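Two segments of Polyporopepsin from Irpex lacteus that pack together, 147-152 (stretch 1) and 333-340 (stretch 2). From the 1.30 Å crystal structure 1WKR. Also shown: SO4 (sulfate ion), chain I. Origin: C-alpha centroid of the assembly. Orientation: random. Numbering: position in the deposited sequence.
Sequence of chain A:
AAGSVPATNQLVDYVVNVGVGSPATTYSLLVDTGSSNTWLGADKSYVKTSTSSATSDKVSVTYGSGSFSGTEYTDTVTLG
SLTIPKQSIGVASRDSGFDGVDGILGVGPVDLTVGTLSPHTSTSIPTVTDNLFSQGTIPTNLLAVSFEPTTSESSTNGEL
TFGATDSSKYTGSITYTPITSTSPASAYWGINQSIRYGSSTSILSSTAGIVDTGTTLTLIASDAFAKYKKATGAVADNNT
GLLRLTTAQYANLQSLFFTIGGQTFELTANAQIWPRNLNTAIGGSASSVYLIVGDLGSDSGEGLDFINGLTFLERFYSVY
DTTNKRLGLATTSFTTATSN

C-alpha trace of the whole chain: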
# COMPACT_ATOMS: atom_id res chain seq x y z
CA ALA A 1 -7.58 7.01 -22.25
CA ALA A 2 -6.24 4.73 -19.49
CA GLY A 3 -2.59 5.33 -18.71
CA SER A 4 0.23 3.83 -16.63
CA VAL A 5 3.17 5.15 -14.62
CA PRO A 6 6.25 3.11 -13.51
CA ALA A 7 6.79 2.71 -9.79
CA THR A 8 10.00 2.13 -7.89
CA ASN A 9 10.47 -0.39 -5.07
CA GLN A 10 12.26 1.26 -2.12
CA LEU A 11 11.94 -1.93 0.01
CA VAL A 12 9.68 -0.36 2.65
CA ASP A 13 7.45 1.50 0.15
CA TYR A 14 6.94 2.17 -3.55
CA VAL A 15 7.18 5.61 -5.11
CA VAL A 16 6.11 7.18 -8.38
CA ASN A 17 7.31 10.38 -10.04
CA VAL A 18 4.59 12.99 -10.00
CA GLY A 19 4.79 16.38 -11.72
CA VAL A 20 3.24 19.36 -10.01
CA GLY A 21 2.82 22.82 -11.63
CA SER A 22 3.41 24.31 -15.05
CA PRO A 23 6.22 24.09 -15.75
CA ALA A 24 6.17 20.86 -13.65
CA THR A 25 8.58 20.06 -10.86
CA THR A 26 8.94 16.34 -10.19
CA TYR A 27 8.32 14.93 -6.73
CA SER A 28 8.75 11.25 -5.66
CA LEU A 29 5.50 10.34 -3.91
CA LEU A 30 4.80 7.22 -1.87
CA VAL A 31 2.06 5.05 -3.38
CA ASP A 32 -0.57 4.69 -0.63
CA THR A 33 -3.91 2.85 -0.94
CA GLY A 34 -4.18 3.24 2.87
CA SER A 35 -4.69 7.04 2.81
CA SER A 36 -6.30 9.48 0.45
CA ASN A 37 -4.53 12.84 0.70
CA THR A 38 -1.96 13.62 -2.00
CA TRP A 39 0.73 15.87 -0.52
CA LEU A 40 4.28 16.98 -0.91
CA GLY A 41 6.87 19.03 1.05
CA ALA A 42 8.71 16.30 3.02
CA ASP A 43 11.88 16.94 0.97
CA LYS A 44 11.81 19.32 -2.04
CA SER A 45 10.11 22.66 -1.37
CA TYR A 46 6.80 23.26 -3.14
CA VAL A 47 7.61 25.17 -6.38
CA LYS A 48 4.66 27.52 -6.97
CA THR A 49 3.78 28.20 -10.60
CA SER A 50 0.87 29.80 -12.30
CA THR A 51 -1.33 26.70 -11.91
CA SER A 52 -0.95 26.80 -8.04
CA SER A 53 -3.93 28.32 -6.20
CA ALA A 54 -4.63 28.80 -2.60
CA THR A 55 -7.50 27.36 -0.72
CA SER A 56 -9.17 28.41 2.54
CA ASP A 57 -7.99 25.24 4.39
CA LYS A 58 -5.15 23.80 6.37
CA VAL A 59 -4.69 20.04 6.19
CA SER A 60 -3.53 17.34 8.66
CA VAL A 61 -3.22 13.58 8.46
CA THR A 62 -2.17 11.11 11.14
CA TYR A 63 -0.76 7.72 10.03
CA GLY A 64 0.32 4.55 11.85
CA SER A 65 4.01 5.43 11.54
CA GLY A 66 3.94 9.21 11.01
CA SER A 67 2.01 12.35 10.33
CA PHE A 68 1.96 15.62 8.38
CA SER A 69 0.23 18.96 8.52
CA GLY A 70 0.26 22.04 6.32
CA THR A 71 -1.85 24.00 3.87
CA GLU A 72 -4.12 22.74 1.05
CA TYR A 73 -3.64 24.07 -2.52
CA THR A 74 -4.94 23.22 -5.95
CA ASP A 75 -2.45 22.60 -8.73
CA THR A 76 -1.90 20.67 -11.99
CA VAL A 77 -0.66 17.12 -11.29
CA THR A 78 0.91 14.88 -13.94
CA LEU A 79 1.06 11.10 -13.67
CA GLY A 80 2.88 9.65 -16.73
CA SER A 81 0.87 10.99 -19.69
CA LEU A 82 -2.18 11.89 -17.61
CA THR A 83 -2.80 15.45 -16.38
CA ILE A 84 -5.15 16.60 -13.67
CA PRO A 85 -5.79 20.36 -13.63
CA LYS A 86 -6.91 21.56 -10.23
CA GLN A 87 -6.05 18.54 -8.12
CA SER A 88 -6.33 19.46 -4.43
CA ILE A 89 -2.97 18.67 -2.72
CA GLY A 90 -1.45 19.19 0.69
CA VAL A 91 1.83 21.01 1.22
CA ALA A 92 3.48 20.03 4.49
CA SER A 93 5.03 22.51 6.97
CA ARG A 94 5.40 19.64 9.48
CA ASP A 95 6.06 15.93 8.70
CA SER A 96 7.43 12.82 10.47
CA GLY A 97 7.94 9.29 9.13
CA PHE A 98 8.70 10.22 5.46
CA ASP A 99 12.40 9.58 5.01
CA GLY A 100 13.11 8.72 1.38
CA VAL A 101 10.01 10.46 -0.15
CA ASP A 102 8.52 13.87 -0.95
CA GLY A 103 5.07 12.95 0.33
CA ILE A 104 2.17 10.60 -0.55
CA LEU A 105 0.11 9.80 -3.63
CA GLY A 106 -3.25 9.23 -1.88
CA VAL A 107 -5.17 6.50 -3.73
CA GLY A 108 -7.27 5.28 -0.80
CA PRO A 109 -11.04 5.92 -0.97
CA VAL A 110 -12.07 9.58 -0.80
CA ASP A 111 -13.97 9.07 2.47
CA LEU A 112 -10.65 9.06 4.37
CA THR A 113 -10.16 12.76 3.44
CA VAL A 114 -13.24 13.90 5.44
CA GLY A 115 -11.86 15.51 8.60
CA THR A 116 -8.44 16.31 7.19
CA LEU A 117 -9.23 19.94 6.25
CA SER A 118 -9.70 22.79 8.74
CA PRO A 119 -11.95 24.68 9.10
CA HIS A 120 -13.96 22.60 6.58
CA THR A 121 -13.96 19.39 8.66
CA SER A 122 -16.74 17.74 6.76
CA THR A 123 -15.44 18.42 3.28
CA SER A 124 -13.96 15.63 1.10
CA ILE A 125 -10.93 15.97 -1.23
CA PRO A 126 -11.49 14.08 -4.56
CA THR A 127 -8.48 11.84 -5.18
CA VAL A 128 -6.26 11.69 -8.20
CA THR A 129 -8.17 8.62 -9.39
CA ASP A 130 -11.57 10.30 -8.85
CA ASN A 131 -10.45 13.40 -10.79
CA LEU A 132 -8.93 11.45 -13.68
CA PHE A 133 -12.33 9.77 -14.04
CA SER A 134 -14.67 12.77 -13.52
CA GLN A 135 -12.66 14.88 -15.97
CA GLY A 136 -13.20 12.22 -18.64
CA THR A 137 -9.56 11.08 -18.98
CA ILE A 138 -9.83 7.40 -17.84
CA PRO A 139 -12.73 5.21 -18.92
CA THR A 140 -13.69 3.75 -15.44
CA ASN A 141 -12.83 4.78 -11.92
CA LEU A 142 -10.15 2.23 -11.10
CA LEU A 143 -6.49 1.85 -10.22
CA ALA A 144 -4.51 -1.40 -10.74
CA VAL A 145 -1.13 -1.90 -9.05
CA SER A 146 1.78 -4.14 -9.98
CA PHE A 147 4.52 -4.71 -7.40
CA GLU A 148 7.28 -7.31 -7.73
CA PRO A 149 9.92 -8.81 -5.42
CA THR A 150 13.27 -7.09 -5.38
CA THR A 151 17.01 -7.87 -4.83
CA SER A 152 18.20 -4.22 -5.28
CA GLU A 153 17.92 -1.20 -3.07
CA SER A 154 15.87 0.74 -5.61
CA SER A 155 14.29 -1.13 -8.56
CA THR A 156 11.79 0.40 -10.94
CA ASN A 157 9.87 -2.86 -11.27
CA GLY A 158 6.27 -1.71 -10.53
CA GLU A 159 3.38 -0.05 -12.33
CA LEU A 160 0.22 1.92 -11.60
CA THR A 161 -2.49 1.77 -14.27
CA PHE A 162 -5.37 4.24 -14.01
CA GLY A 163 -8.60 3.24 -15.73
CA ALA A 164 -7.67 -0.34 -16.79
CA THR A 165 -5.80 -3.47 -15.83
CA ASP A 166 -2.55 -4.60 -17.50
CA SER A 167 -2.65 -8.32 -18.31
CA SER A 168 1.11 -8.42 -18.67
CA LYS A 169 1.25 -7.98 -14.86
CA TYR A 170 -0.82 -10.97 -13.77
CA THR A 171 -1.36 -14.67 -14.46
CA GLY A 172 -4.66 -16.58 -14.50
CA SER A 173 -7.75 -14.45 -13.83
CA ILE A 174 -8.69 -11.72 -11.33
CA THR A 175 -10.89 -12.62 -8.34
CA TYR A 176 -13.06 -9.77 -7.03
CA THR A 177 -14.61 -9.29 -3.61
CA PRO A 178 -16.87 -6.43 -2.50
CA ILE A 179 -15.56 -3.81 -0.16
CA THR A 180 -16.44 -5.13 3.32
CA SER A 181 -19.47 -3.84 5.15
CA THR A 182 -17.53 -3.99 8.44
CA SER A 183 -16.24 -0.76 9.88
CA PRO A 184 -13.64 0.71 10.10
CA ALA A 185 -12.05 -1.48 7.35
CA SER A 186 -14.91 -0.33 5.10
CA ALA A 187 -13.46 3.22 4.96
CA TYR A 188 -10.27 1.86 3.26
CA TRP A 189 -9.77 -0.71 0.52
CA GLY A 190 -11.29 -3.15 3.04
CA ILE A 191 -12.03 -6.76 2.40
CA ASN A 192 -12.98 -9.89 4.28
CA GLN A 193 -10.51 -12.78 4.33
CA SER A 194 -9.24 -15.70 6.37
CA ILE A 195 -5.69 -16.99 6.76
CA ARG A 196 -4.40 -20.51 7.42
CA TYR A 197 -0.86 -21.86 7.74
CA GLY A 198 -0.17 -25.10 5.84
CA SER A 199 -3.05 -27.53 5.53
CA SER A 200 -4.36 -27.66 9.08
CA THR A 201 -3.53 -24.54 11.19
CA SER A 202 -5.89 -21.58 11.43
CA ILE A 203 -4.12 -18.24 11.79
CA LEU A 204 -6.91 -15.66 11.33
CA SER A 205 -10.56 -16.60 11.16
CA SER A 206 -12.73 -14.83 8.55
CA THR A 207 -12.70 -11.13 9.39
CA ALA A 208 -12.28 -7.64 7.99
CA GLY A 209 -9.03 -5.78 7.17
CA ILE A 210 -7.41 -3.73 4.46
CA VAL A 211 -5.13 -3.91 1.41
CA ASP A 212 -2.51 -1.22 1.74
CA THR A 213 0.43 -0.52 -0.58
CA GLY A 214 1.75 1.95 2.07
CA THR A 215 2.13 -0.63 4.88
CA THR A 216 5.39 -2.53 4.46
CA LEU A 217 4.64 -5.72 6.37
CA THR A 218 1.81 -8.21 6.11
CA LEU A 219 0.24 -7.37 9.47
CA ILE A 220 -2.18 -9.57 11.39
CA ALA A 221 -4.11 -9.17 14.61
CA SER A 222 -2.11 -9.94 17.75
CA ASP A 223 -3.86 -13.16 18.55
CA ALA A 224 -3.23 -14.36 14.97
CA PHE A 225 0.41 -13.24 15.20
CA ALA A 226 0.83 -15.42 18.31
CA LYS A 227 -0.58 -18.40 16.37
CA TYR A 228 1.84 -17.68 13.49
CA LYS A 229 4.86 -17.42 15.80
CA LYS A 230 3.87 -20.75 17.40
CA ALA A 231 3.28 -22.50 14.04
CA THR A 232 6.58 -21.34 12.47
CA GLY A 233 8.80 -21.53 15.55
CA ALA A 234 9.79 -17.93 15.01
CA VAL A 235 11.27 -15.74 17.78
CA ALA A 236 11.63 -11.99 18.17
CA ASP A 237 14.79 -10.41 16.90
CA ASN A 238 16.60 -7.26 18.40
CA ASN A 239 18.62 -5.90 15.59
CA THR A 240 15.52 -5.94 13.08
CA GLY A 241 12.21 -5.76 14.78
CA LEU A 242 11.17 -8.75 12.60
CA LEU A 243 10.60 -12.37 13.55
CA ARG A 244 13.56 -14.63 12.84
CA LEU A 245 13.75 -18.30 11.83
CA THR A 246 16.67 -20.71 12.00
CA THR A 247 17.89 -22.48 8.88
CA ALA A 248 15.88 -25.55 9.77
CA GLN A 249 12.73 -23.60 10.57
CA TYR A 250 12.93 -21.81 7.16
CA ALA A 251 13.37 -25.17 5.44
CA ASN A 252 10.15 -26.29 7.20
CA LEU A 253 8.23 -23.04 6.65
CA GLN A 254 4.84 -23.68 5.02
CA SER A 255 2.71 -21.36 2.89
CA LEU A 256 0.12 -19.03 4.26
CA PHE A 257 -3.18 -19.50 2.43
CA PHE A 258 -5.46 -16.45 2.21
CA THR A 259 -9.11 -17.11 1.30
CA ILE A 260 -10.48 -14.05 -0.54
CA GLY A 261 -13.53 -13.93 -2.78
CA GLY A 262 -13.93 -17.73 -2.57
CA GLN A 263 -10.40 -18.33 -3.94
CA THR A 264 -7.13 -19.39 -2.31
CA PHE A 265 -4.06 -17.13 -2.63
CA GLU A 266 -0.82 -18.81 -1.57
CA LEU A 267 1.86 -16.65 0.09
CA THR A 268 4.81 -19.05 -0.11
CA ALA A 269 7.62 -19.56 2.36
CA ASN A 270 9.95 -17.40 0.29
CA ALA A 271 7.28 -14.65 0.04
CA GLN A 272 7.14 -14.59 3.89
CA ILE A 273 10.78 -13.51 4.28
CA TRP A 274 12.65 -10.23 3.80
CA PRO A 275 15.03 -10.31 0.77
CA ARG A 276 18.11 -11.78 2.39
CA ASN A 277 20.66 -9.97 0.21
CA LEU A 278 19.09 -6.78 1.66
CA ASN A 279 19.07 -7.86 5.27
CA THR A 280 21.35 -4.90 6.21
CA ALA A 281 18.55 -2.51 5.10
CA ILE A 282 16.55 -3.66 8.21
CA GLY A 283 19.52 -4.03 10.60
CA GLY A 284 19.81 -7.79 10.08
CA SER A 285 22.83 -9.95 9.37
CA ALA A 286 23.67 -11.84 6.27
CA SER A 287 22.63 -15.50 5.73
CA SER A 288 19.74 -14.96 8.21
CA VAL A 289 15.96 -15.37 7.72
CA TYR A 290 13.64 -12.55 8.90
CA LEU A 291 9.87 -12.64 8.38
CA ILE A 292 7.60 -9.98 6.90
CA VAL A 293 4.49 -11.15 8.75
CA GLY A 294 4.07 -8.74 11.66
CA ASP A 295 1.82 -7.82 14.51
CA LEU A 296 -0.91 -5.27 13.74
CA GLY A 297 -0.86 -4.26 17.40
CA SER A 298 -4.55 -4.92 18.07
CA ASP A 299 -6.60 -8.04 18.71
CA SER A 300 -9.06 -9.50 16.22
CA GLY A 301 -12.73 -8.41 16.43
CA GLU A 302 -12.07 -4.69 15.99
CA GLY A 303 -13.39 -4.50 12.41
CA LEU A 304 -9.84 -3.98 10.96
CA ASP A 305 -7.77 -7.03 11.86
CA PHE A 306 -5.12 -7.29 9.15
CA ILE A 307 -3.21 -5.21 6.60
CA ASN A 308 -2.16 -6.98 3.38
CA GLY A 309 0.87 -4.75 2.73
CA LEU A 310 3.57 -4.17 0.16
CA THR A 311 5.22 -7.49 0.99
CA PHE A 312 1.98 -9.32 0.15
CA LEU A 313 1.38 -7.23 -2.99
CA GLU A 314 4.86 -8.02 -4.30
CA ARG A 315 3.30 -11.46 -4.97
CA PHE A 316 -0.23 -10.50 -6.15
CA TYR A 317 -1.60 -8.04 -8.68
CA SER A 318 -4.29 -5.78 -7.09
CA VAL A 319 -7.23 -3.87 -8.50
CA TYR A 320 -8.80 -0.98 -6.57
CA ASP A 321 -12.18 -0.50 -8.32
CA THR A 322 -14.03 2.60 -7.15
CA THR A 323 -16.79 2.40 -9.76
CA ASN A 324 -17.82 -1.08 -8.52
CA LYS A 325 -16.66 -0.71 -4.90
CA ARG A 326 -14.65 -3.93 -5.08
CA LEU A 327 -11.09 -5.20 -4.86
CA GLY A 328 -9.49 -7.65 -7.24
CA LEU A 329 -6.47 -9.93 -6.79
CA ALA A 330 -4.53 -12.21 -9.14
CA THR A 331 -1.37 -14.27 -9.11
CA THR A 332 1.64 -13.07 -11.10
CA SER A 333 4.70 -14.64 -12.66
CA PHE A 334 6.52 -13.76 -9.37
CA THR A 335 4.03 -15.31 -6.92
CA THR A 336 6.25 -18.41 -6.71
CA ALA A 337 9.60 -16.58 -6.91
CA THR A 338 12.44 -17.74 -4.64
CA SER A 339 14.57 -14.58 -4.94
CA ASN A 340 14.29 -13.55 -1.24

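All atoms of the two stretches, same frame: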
# COMPACT_ATOMS: atom_id res chain seq x y z
N PHE A 147 3.25 -4.66 -8.13
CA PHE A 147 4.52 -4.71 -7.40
C PHE A 147 5.19 -6.03 -7.71
O PHE A 147 4.56 -6.98 -8.16
CB PHE A 147 4.30 -4.56 -5.89
CG PHE A 147 3.80 -3.21 -5.39
CD1 PHE A 147 3.72 -2.11 -6.18
CD2 PHE A 147 3.49 -3.09 -4.06
CE1 PHE A 147 3.34 -0.87 -5.66
CE2 PHE A 147 3.08 -1.87 -3.50
CZ PHE A 147 3.02 -0.76 -4.32
N GLU A 148 6.51 -6.10 -7.49
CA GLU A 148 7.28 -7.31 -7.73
C GLU A 148 8.34 -7.44 -6.67
O GLU A 148 8.80 -6.43 -6.11
CB GLU A 148 7.96 -7.23 -9.11
CG GLU A 148 6.99 -7.20 -10.24
CD GLU A 148 7.65 -7.10 -11.61
OE1 GLU A 148 8.92 -7.04 -11.72
OE2 GLU A 148 6.83 -7.08 -12.59
N PRO A 149 8.80 -8.67 -6.37
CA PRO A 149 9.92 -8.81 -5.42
C PRO A 149 11.16 -8.11 -5.95
O PRO A 149 11.31 -7.85 -7.13
CB PRO A 149 10.14 -10.34 -5.39
CG PRO A 149 8.84 -10.92 -5.88
CD PRO A 149 8.38 -9.96 -6.97
N THR A 150 12.06 -7.83 -5.01
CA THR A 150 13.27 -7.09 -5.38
C THR A 150 14.53 -7.74 -4.72
O THR A 150 14.42 -8.37 -3.67
CB THR A 150 13.09 -5.70 -4.99
OG1 THR A 150 14.22 -4.94 -5.55
CG2 THR A 150 13.13 -5.44 -3.48
N THR A 151 15.65 -7.52 -5.40
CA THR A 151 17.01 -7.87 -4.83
C THR A 151 17.86 -6.65 -5.03
O THR A 151 19.14 -6.83 -4.92
CB THR A 151 17.64 -9.06 -5.57
OG1 THR A 151 17.75 -8.77 -6.93
CG2 THR A 151 16.76 -10.36 -5.41
N SER A 152 17.34 -5.49 -5.23
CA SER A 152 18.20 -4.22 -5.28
C SER A 152 17.62 -3.30 -4.38
O SER A 152 16.50 -3.26 -3.86
CB SER A 152 18.20 -3.76 -6.78
OG SER A 152 18.87 -4.65 -7.57
N SER A 333 3.55 -13.78 -12.37
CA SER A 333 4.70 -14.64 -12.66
C SER A 333 5.68 -14.66 -11.51
O SER A 333 6.57 -15.54 -11.53
CB SER A 333 5.39 -14.15 -13.92
OG SER A 333 6.03 -12.87 -13.68
N PHE A 334 5.60 -13.79 -10.53
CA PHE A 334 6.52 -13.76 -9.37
C PHE A 334 5.85 -14.35 -8.13
O PHE A 334 6.55 -14.40 -7.09
CB PHE A 334 6.97 -12.31 -9.10
CG PHE A 334 7.75 -11.74 -10.22
CD1 PHE A 334 9.11 -12.00 -10.28
CD2 PHE A 334 7.19 -10.92 -11.20
CE1 PHE A 334 9.91 -11.45 -11.40
CE2 PHE A 334 7.95 -10.41 -12.25
CZ PHE A 334 9.25 -10.70 -12.35
N THR A 335 4.60 -14.79 -8.14
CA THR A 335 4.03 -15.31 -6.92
C THR A 335 4.90 -16.41 -6.33
O THR A 335 5.12 -16.47 -5.11
CB THR A 335 2.63 -15.85 -7.20
OG1 THR A 335 1.81 -14.77 -7.71
CG2 THR A 335 1.95 -16.40 -5.93
N THR A 336 5.42 -17.29 -7.16
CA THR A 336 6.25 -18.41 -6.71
C THR A 336 7.75 -18.10 -6.81
O THR A 336 8.54 -19.09 -6.72
CB THR A 336 5.90 -19.72 -7.49
OG1 THR A 336 6.17 -19.48 -8.83
CG2 THR A 336 4.43 -20.10 -7.30
N ALA A 337 8.18 -16.88 -6.88
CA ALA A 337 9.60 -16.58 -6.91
C ALA A 337 10.29 -17.05 -5.66
O ALA A 337 9.72 -17.19 -4.57
CB ALA A 337 9.81 -15.08 -7.07
N THR A 338 11.60 -17.32 -5.79
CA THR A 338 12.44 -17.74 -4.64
C THR A 338 13.57 -16.78 -4.50
O THR A 338 14.65 -17.16 -3.95
CB THR A 338 12.91 -19.20 -4.81
OG1 THR A 338 13.81 -19.28 -5.94
CG2 THR A 338 11.78 -20.14 -4.98
N SER A 339 13.44 -15.52 -4.93
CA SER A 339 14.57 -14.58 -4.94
C SER A 339 14.91 -13.99 -3.57
O SER A 339 15.98 -13.43 -3.39
CB SER A 339 14.33 -13.49 -5.94
OG SER A 339 13.07 -12.85 -5.71
N ASN A 340 13.97 -14.00 -2.59
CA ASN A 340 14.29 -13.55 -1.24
C ASN A 340 15.28 -14.49 -0.55
O ASN A 340 15.29 -15.70 -0.90
CB ASN A 340 13.03 -13.37 -0.38
CG ASN A 340 12.09 -12.30 -0.85
OD1 ASN A 340 12.49 -11.30 -1.43
ND2 ASN A 340 10.80 -12.51 -0.61
OXT ASN A 340 15.96 -14.02 0.36
S SO4 I . 4.92 -21.01 -11.79
O1 SO4 I . 3.52 -21.36 -12.60
O2 SO4 I . 5.01 -19.35 -11.68
O3 SO4 I . 4.87 -21.69 -10.34
O4 SO4 I . 6.20 -21.32 -12.54
O HOH W 1 10.96 -9.12 -2.33
O HOH W 2 13.64 -10.98 -3.92

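How do the two backbones lie against each other? Neither stretch forms a regular helix or strand, and no direct hydrogen bond crosses between them. They run alongside at side-chain distance, with Glu148 CA 6.7 Å from Phe334 CA and Thr151 CA 7.1 Å from Ser339 CA. Between these points stretch 2 folds through a type I beta turn from Phe334 to Ala337, closed by a hydrogen bond from Ala337 N to Phe334 O (3.0 Å).

What fills the gap between the chains? The CA-to-CB bond of Pro149 points toward stretch 2, and the residue has the largest covered area here. Its CD lies 3.5 Å from Phe334 CB, while its CG meets Ala337 CB more loosely at 4.4 Å. The ring thus sits against both ends of the turn in apolar contact, and its CB also comes within 3.9 Å of Ser339 OG.

How does a charged residue share space with an aromatic one? Glu148, with chi1 in m and chi2 in t, lays its side chain along the Phe334 ring. The contact is van der Waals packing: Glu148 CB lies over one face, and the carboxylate end also rests close to the ring, with Glu148 CD 3.4 Å from Phe334 CE2.

What supplies polar bonding between the stretches? Two waters do. The oxygen of water 1 accepts from Thr150 N (3.2 Å), and the same water donates to Asn340 OD1 (2.8 Å from the water oxygen). Water 2 donates to Thr150 O and to Asn340 OD1 (2.7 and 2.8 Å from its oxygen) and accepts from Ser339 OG (2.7 Å to the same oxygen). Thr150 O and Asn340 OD1 are both acceptors, 4.2 Å apart, so a donating water suits the space between them. Nearby, Thr151 CG2 packs 4.0 Å from Ser339 CB.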